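Local coordinates for protein meso-diaminopimelate dehydrogenase (Clostridium tetani, PDB 3WGY) that catalyses the reversible NADP-dependent oxidative deamination of meso-diaminopimelate and, in this engineered variant, binds the keto acid 2-oxo-4-methylpentanoic acid, at residues Val65-Gly70 and Val283-Ser288; Met82-Phe87 and Glu108-Ala113; Gln101-Met106 and Ala302-Asp307. The protein carries 6 engineered substitutions. All blocks are in the same frame, centred on the assembly; numbering follows the deposited sequence.

Contact 1: residues Val65-Gly70 and Val283-Ser288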
loop_
_atom_site.group_PDB
_atom_site.type_symbol
_atom_site.label_atom_id
_atom_site.label_comp_id
_atom_site.label_asym_id
_atom_site.label_seq_id
_atom_site.Cartn_x
_atom_site.Cartn_y
_atom_site.Cartn_z
ATOM N N VAL B 65 -18.593 -11.145 -14.068
ATOM C CA VAL B 65 -17.396 -11.629 -13.404
ATOM C C VAL B 65 -17.728 -12.811 -12.503
ATOM O O VAL B 65 -18.678 -12.768 -11.731
ATOM C CB VAL B 65 -16.736 -10.517 -12.558
ATOM C CG1 VAL B 65 -15.484 -11.055 -11.881
ATOM C CG2 VAL B 65 -16.395 -9.333 -13.439
ATOM N N MET B 66 -16.929 -13.864 -12.618
ATOM C CA MET B 66 -17.116 -15.063 -11.820
ATOM C C MET B 66 -15.998 -15.114 -10.782
ATOM O O MET B 66 -14.823 -15.131 -11.129
ATOM C CB MET B 66 -17.043 -16.301 -12.721
ATOM C CG MET B 66 -17.612 -17.575 -12.116
ATOM S SD MET B 66 -19.418 -17.585 -12.022
ATOM C CE MET B 66 -19.828 -17.915 -13.691
ATOM N N ILE B 67 -16.358 -15.116 -9.509
ATOM C CA ILE B 67 -15.343 -15.190 -8.472
ATOM C C ILE B 67 -15.182 -16.662 -8.076
ATOM O O ILE B 67 -16.129 -17.298 -7.609
ATOM C CB ILE B 67 -15.740 -14.337 -7.243
ATOM C CG1 ILE B 67 -16.013 -12.897 -7.696
ATOM C CG2 ILE B 67 -14.623 -14.370 -6.199
ATOM C CD1 ILE B 67 -16.275 -11.928 -6.580
ATOM N N LEU B 68 -13.982 -17.199 -8.283
ATOM C CA LEU B 68 -13.689 -18.592 -7.973
ATOM C C LEU B 68 -13.345 -18.808 -6.505
ATOM O O LEU B 68 -12.276 -18.403 -6.032
ATOM C CB LEU B 68 -12.548 -19.082 -8.863
ATOM C CG LEU B 68 -12.742 -18.697 -10.336
ATOM C CD1 LEU B 68 -11.749 -19.457 -11.206
ATOM C CD2 LEU B 68 -14.165 -19.015 -10.768
ATOM N N CYS B 69 -14.263 -19.452 -5.789
ATOM C CA CYS B 69 -14.085 -19.729 -4.368
ATOM C C CYS B 69 -13.992 -21.228 -4.099
ATOM O O CYS B 69 -14.526 -21.727 -3.107
ATOM C CB CYS B 69 -15.245 -19.128 -3.585
ATOM S SG CYS B 69 -15.591 -17.422 -4.053
ATOM N N GLY B 70 -13.298 -21.923 -4.997
ATOM C CA GLY B 70 -13.102 -23.363 -4.898
ATOM C C GLY B 70 -13.777 -24.064 -3.736
ATOM O O GLY B 70 -13.254 -24.071 -2.619
ATOM N N VAL B 283 -11.505 -8.524 -0.615
ATOM C CA VAL B 283 -10.489 -8.224 -1.597
ATOM C C VAL B 283 -10.957 -8.773 -2.940
ATOM O O VAL B 283 -10.880 -8.088 -3.967
ATOM C CB VAL B 283 -9.127 -8.869 -1.219
ATOM C CG1 VAL B 283 -8.133 -8.678 -2.353
ATOM C CG2 VAL B 283 -8.596 -8.243 0.083
ATOM N N LEU B 284 -11.459 -10.008 -2.926
ATOM C CA LEU B 284 -11.938 -10.627 -4.161
ATOM C C LEU B 284 -13.011 -9.759 -4.816
ATOM O O LEU B 284 -12.969 -9.507 -6.024
ATOM C CB LEU B 284 -12.490 -12.036 -3.887
ATOM C CG LEU B 284 -11.438 -13.123 -3.612
ATOM C CD1 LEU B 284 -12.123 -14.437 -3.222
ATOM C CD2 LEU B 284 -10.585 -13.313 -4.859
ATOM N N VAL B 285 -13.962 -9.295 -4.018
ATOM C CA VAL B 285 -15.035 -8.458 -4.534
ATOM C C VAL B 285 -14.522 -7.148 -5.128
ATOM O O VAL B 285 -14.924 -6.776 -6.231
ATOM C CB VAL B 285 -16.067 -8.139 -3.445
ATOM C CG1 VAL B 285 -17.105 -7.149 -3.980
ATOM C CG2 VAL B 285 -16.746 -9.429 -2.996
ATOM N N ALA B 286 -13.642 -6.451 -4.410
ATOM C CA ALA B 286 -13.110 -5.187 -4.909
ATOM C C ALA B 286 -12.423 -5.378 -6.258
ATOM O O ALA B 286 -12.602 -4.572 -7.185
ATOM C CB ALA B 286 -12.140 -4.592 -3.914
ATOM N N TYR B 287 -11.633 -6.442 -6.366
ATOM C CA TYR B 287 -10.936 -6.728 -7.610
ATOM C C TYR B 287 -11.897 -7.135 -8.728
ATOM O O TYR B 287 -11.552 -7.050 -9.906
ATOM C CB TYR B 287 -9.860 -7.789 -7.384
ATOM C CG TYR B 287 -8.538 -7.154 -7.003
ATOM C CD1 TYR B 287 -7.682 -6.646 -7.983
ATOM C CD2 TYR B 287 -8.196 -6.955 -5.666
ATOM C CE1 TYR B 287 -6.525 -5.943 -7.644
ATOM C CE2 TYR B 287 -7.037 -6.253 -5.312
ATOM C CZ TYR B 287 -6.213 -5.745 -6.308
ATOM O OH TYR B 287 -5.107 -4.993 -5.973
ATOM N N SER B 288 -13.106 -7.555 -8.362
ATOM C CA SER B 288 -14.104 -7.915 -9.365
ATOM C C SER B 288 -14.514 -6.645 -10.086
ATOM O O SER B 288 -14.760 -6.659 -11.290
ATOM C CB SER B 288 -15.337 -8.547 -8.721
ATOM O OG SER B 288 -15.094 -9.913 -8.453
#
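Ile67 and Ser288 make the closest approach between strand 65-68 and the helix that carries 283-288, the Ser288 hydroxyl sitting against the end of the Ile67 side chain. That side chain leaves the strand with CG1 beside its own backbone N and anti to the carbonyl carbon (chi1 -55°). CD1 continues in extended form and stops 3.0 Å from OG of Ser288, a very short approach for a methyl and an oxygen, while CG1 lies 3.2 Å from that same oxygen. Ser288 OG donates to Leu284 O, one turn back, at 3.3 Å and from above the carbonyl plane, which gives the hydroxyl a partner within its own helix while Val65 and Ile67 lie against it. Two residues earlier in the strand, Val65 CG1 lies 3.6 Å from Ser288 OG. The strand is a central member of the parallel sheet of a Rossmann-type nucleotide-binding fold, and the helix, 276-296, comes from far along the chain to pack on one face of it, running nearly antiparallel at 158° with axes 9.5 Å apart. Against the close fit of Ile67 CG1 and CD1 on Ser288 OG, the remaining contacts of this side chain are looser. Its other branch, CG2, meets Leu284 CD1 at 3.9 Å, the two side chains crossing obliquely, and CD1 comes no nearer than 4.4 Å to Val285 CG2. Helix 14-23 joins here, with Val19 against Ile67 and Ile15 against Leu284. At the end of the strand Leu68 is partly exposed, as is Gly70 beyond it, which is poorly ordered. Elsewhere on the helix Val283 touches Ile138 of the second subunit.

Contact 2: residues Met82-Phe87 and Glu108-Ala113; sequences MIASQF and EISKKA
Ala84 and Ser110 bring their CA atoms to 5.7 Å, and Ser85 and Ala113 to 5.3 Å, so the nearest pairs advance together along 82-87 and 108-113. Both segments belong to the connections of the parallel Rossmann-type sheet: helix 80-84 leads into strand 88-90, and helix 99-113 leads into the neighbouring strand 116-118. Alanine and serine residues of both segments lie where the backbones come closest. Within 82-87, Ile83 O accepts from both Gln86 N and Phe87 N.

Ile109 is met by the small side chains of Ala84 and Ser85. Ala84 CB points at the second helix and touches Ile109 CG2 at 3.8 Å, the apolar contact of the pair. Ile109 presents this methyl with CG2 anti to its backbone N and CG1 beside that N (chi1 -59°). Farther along both segments, Ala113 CB fits against the backbone of 84-85, 3.7 Å from Ser85 O and 4.0 Å from Ala84 O. Ser110 turns its CB away, and its hydroxyl is held by Met106 O and by Ser117 OG, which ties the helix to the strand that follows it.

On the solvent side the chemistry becomes polar. The model sets Ser85 OG improbably near Ile109 CG2, so the exact placing of that hydroxyl is doubtful. A water molecule donates to Ile109 O at 2.6 Å; its link to Ser85 OG, at 3.2 Å, is tentative for the same reason.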
loop_
_atom_site.group_PDB
_atom_site.type_symbol
_atom_site.label_atom_id
_atom_site.label_comp_id
_atom_site.label_asym_id
_atom_site.label_seq_id
_atom_site.Cartn_x
_atom_site.Cartn_y
_atom_site.Cartn_z
ATOM N N MET B 82 -11.478 -24.098 -16.700
ATOM C CA MET B 82 -12.777 -24.451 -17.249
ATOM C C MET B 82 -13.749 -23.277 -17.250
ATOM O O MET B 82 -14.571 -23.148 -18.162
ATOM C CB MET B 82 -13.379 -25.621 -16.473
ATOM C CG MET B 82 -12.473 -26.847 -16.378
ATOM S SD MET B 82 -11.654 -27.309 -17.938
ATOM C CE MET B 82 -13.072 -27.645 -19.008
ATOM N N ILE B 83 -13.664 -22.420 -16.233
ATOM C CA ILE B 83 -14.548 -21.259 -16.143
ATOM C C ILE B 83 -14.038 -20.115 -17.019
ATOM O O ILE B 83 -14.825 -19.347 -17.572
ATOM C CB ILE B 83 -14.640 -20.705 -14.698
ATOM C CG1 ILE B 83 -14.727 -21.846 -13.685
ATOM C CG2 ILE B 83 -15.854 -19.779 -14.580
ATOM C CD1 ILE B 83 -15.921 -22.745 -13.846
ATOM N N ALA B 84 -12.718 -20.000 -17.129
ATOM C CA ALA B 84 -12.100 -18.936 -17.915
ATOM C C ALA B 84 -12.524 -18.937 -19.380
ATOM O O ALA B 84 -12.587 -17.881 -20.007
ATOM C CB ALA B 84 -10.579 -19.023 -17.816
ATOM N N SER B 85 -12.805 -20.117 -19.924
ATOM C CA SER B 85 -13.220 -20.225 -21.318
ATOM C C SER B 85 -14.639 -19.731 -21.512
ATOM O O SER B 85 -15.119 -19.637 -22.640
ATOM C CB SER B 85 -13.145 -21.677 -21.793
ATOM O OG SER B 85 -11.805 -22.129 -21.861
ATOM N N GLN B 86 -15.310 -19.401 -20.418
ATOM C CA GLN B 86 -16.691 -18.959 -20.511
ATOM C C GLN B 86 -16.982 -17.639 -19.819
ATOM O O GLN B 86 -17.962 -16.972 -20.149
ATOM C CB GLN B 86 -17.603 -20.041 -19.936
ATOM C CG GLN B 86 -17.407 -21.404 -20.581
ATOM C CD GLN B 86 -18.122 -22.515 -19.836
ATOM O OE1 GLN B 86 -17.805 -22.811 -18.681
ATOM N NE2 GLN B 86 -19.091 -23.139 -20.497
ATOM N N PHE B 87 -16.148 -17.261 -18.854
ATOM C CA PHE B 87 -16.369 -16.006 -18.140
ATOM C C PHE B 87 -15.058 -15.320 -17.818
ATOM O O PHE B 87 -13.989 -15.911 -17.945
ATOM C CB PHE B 87 -17.098 -16.239 -16.807
ATOM C CG PHE B 87 -18.359 -17.056 -16.922
ATOM C CD1 PHE B 87 -18.300 -18.434 -17.070
ATOM C CD2 PHE B 87 -19.606 -16.442 -16.867
ATOM C CE1 PHE B 87 -19.470 -19.195 -17.164
ATOM C CE2 PHE B 87 -20.777 -17.193 -16.960
ATOM C CZ PHE B 87 -20.707 -18.572 -17.108
ATOM N N GLU B 108 -3.535 -18.402 -21.691
ATOM C CA GLU B 108 -3.893 -19.025 -22.959
ATOM C C GLU B 108 -5.409 -19.129 -23.098
ATOM O O GLU B 108 -5.993 -18.636 -24.061
ATOM C CB GLU B 108 -3.273 -20.421 -23.058
ATOM C CG GLU B 108 -4.260 -21.513 -23.471
ATOM C CD GLU B 108 -3.609 -22.871 -23.605
ATOM O OE1 GLU B 108 -2.779 -23.036 -24.526
ATOM O OE2 GLU B 108 -3.922 -23.767 -22.790
ATOM N N ILE B 109 -6.037 -19.776 -22.120
ATOM C CA ILE B 109 -7.479 -19.970 -22.120
ATOM C C ILE B 109 -8.245 -18.656 -22.175
ATOM O O ILE B 109 -9.235 -18.540 -22.896
ATOM C CB ILE B 109 -7.911 -20.750 -20.870
ATOM C CG1 ILE B 109 -7.194 -22.104 -20.844
ATOM C CG2 ILE B 109 -9.416 -20.936 -20.870
ATOM C CD1 ILE B 109 -7.025 -22.691 -19.463
ATOM N N SER B 110 -7.787 -17.669 -21.409
ATOM C CA SER B 110 -8.436 -16.363 -21.376
ATOM C C SER B 110 -8.437 -15.710 -22.758
ATOM O O SER B 110 -9.493 -15.353 -23.289
ATOM C CB SER B 110 -7.725 -15.447 -20.375
ATOM O OG SER B 110 -7.790 -15.986 -19.068
ATOM N N LYS B 111 -7.251 -15.550 -23.334
ATOM C CA LYS B 111 -7.132 -14.939 -24.655
ATOM C C LYS B 111 -7.970 -15.704 -25.675
ATOM O O LYS B 111 -8.845 -15.139 -26.330
ATOM C CB LYS B 111 -5.663 -14.906 -25.093
ATOM C CG LYS B 111 -4.830 -13.856 -24.360
ATOM C CD LYS B 111 -3.376 -13.856 -24.816
ATOM C CE LYS B 111 -2.599 -12.744 -24.130
ATOM N NZ LYS B 111 -1.140 -12.792 -24.419
ATOM N N LYS B 112 -7.701 -16.998 -25.785
ATOM C CA LYS B 112 -8.414 -17.871 -26.706
ATOM C C LYS B 112 -9.928 -17.636 -26.649
ATOM O O LYS B 112 -10.621 -17.754 -27.660
ATOM C CB LYS B 112 -8.083 -19.325 -26.359
ATOM C CG LYS B 112 -8.499 -20.367 -27.383
ATOM C CD LYS B 112 -7.972 -21.732 -26.956
ATOM C CE LYS B 112 -8.410 -22.843 -27.891
ATOM N NZ LYS B 112 -7.911 -24.167 -27.407
ATOM N N ALA B 113 -10.438 -17.278 -25.476
ATOM C CA ALA B 113 -11.870 -17.051 -25.315
ATOM C C ALA B 113 -12.293 -15.585 -25.376
ATOM O O ALA B 113 -13.486 -15.283 -25.390
ATOM C CB ALA B 113 -12.338 -17.664 -24.000
HETATM O O HOH W 1 -10.437 -20.473 -24.241
#

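Contact 3: residues Gln101-Met106 and Ala302-Asp307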
loop_
_atom_site.group_PDB
_atom_site.type_symbol
_atom_site.label_atom_id
_atom_site.label_comp_id
_atom_site.label_asym_id
_atom_site.label_seq_id
_atom_site.Cartn_x
_atom_site.Cartn_y
_atom_site.Cartn_z
ATOM N N GLN B 101 3.099 -20.964 -13.539
ATOM C CA GLN B 101 2.410 -21.948 -14.365
ATOM C C GLN B 101 0.912 -21.686 -14.454
ATOM O O GLN B 101 0.306 -21.867 -15.509
ATOM C CB GLN B 101 2.650 -23.349 -13.802
ATOM C CG GLN B 101 2.056 -24.476 -14.627
ATOM C CD GLN B 101 1.033 -25.285 -13.853
ATOM O OE1 GLN B 101 0.909 -26.491 -14.052
ATOM N NE2 GLN B 101 0.285 -24.621 -12.971
ATOM N N HIS B 102 0.315 -21.275 -13.339
ATOM C CA HIS B 102 -1.112 -20.994 -13.311
ATOM C C HIS B 102 -1.388 -19.835 -14.256
ATOM O O HIS B 102 -2.389 -19.828 -14.977
ATOM C CB HIS B 102 -1.546 -20.629 -11.890
ATOM C CG HIS B 102 -3.019 -20.384 -11.751
ATOM N ND1 HIS B 102 -3.963 -21.361 -12.001
ATOM C CD2 HIS B 102 -3.708 -19.282 -11.370
ATOM C CE1 HIS B 102 -5.169 -20.870 -11.778
ATOM N NE2 HIS B 102 -5.042 -19.610 -11.396
ATOM N N PHE B 103 -0.481 -18.862 -14.253
ATOM C CA PHE B 103 -0.611 -17.691 -15.109
ATOM C C PHE B 103 -0.673 -18.093 -16.579
ATOM O O PHE B 103 -1.607 -17.729 -17.294
ATOM C CB PHE B 103 0.570 -16.740 -14.898
ATOM C CG PHE B 103 0.429 -15.442 -15.636
ATOM C CD1 PHE B 103 -0.488 -14.489 -15.211
ATOM C CD2 PHE B 103 1.172 -15.193 -16.783
ATOM C CE1 PHE B 103 -0.668 -13.305 -15.918
ATOM C CE2 PHE B 103 1.000 -14.013 -17.504
ATOM C CZ PHE B 103 0.076 -13.066 -17.068
ATOM N N GLU B 104 0.326 -18.843 -17.031
ATOM C CA GLU B 104 0.370 -19.280 -18.424
ATOM C C GLU B 104 -0.912 -19.995 -18.830
ATOM O O GLU B 104 -1.515 -19.663 -19.851
ATOM C CB GLU B 104 1.564 -20.209 -18.659
ATOM C CG GLU B 104 2.917 -19.531 -18.550
ATOM C CD GLU B 104 3.069 -18.364 -19.512
ATOM O OE1 GLU B 104 2.914 -18.570 -20.737
ATOM O OE2 GLU B 104 3.345 -17.239 -19.040
ATOM N N ARG B 105 -1.326 -20.969 -18.022
ATOM C CA ARG B 105 -2.533 -21.746 -18.300
ATOM C C ARG B 105 -3.748 -20.839 -18.479
ATOM O O ARG B 105 -4.461 -20.916 -19.485
ATOM C CB ARG B 105 -2.803 -22.742 -17.159
ATOM C CG ARG B 105 -4.062 -23.603 -17.348
ATOM C CD ARG B 105 -3.718 -25.034 -17.780
ATOM N NE ARG B 105 -4.709 -25.608 -18.697
ATOM C CZ ARG B 105 -5.762 -26.335 -18.334
ATOM N NH1 ARG B 105 -5.993 -26.603 -17.054
ATOM N NH2 ARG B 105 -6.594 -26.795 -19.263
ATOM N N MET B 106 -3.980 -19.981 -17.493
ATOM C CA MET B 106 -5.116 -19.071 -17.538
ATOM C C MET B 106 -4.997 -18.035 -18.653
ATOM O O MET B 106 -6.005 -17.606 -19.214
ATOM C CB MET B 106 -5.267 -18.362 -16.193
ATOM C CG MET B 106 -5.559 -19.292 -15.034
ATOM S SD MET B 106 -7.150 -20.095 -15.204
ATOM C CE MET B 106 -8.270 -18.826 -14.641
ATOM N N ALA B 302 -4.681 -13.016 -18.937
ATOM C CA ALA B 302 -4.575 -13.109 -17.486
ATOM C C ALA B 302 -3.781 -11.931 -16.930
ATOM O O ALA B 302 -2.874 -11.417 -17.581
ATOM C CB ALA B 302 -3.909 -14.421 -17.090
ATOM N N VAL B 303 -4.135 -11.511 -15.721
ATOM C CA VAL B 303 -3.470 -10.398 -15.049
ATOM C C VAL B 303 -3.375 -10.703 -13.561
ATOM O O VAL B 303 -4.124 -11.534 -13.039
ATOM C CB VAL B 303 -4.270 -9.078 -15.201
ATOM C CG1 VAL B 303 -4.288 -8.633 -16.652
ATOM C CG2 VAL B 303 -5.688 -9.273 -14.685
ATOM N N THR B 304 -2.444 -10.032 -12.891
ATOM C CA THR B 304 -2.260 -10.187 -11.458
ATOM C C THR B 304 -2.532 -8.815 -10.844
ATOM O O THR B 304 -2.698 -7.828 -11.571
ATOM C CB THR B 304 -0.817 -10.618 -11.108
ATOM O OG1 THR B 304 0.075 -9.509 -11.270
ATOM C CG2 THR B 304 -0.364 -11.755 -12.016
ATOM N N VAL B 305 -2.581 -8.741 -9.517
ATOM C CA VAL B 305 -2.823 -7.459 -8.869
ATOM C C VAL B 305 -1.745 -6.442 -9.251
ATOM O O VAL B 305 -1.985 -5.242 -9.227
ATOM C CB VAL B 305 -2.849 -7.602 -7.331
ATOM C CG1 VAL B 305 -4.002 -8.495 -6.925
ATOM C CG2 VAL B 305 -1.526 -8.181 -6.827
ATOM N N LEU B 306 -0.563 -6.937 -9.606
ATOM C CA LEU B 306 0.564 -6.089 -9.992
ATOM C C LEU B 306 0.308 -5.233 -11.230
ATOM O O LEU B 306 0.934 -4.185 -11.391
ATOM C CB LEU B 306 1.811 -6.945 -10.238
ATOM C CG LEU B 306 2.661 -7.439 -9.053
ATOM C CD1 LEU B 306 1.793 -7.956 -7.938
ATOM C CD2 LEU B 306 3.616 -8.524 -9.542
ATOM N N ASP B 307 -0.607 -5.674 -12.093
ATOM C CA ASP B 307 -0.937 -4.959 -13.330
ATOM C C ASP B 307 -2.133 -4.023 -13.219
ATOM O O ASP B 307 -2.465 -3.344 -14.187
ATOM C CB ASP B 307 -1.290 -5.945 -14.455
ATOM C CG ASP B 307 -0.312 -7.084 -14.575
ATOM O OD1 ASP B 307 0.887 -6.821 -14.776
ATOM O OD2 ASP B 307 -0.754 -8.251 -14.476
#
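Phe103 is the first residue along 101-106 to reach Ala302, and it does so with its ring. The helix, 99-113, packs here on the last strand, 301-303, at one border of the parallel sheet of the Rossmann-type domain, where a strand from the C-terminal part of the chain completes a fold begun at the N-terminus. The first torsion sets Phe103 CG anti to the backbone N (chi1 -174°). Of the ring atoms, CE1 lies 3.6 Å from Ala302 CB and 3.3 Å from Ala302 O. Farther along the second segment, Phe103 CD1 is 4.2 Å from Thr304 CG2, a looser approach. Arg322 of the second subunit makes a cation-pi contact with the same ring, so it serves both the fold and the dimer.

One turn on, Met106 CB comes to the same methyl, Ala302 CB, at 4.3 Å, but the rest of the side chain leads off, with CG over one face of the His102 ring and the end toward Pro81 and Ala84. The next residue, Asp107, accepts from Ala302 N through OD1, adding a polar tie beside the apolar one.

Beyond Ala302 the chain enters a 3-10 turn braced by Asp307: Thr304 N donates to Asp307 OD2 at 2.9 Å, almost straight at 175°, meeting that oxygen on its anti side and 25° out of the carboxylate plane.

The touching residues of contacts 1 and 3 are all buried, whereas contact 2 lies farthest from the chain's centre and has a bound water at its exposed side. Contacts 1 and 3 reach the same parallel sheet, at a central and a border strand, while contact 2 joins two of its connections. Contacts 2 and 3 share helix 99-113, and Met106 CE touches Ala84 CB at 3.9 Å to join them. Met66, on the strand of contact 1, packs against Ile83 and Phe87 of contact 2, while Tyr287 meets Val305 of contact 3. Their chemistry shifts accordingly, from aliphatic packing around a helix-bonded hydroxyl, through an aromatic ring at the dimer interface, to a water-bound backbone carbonyl.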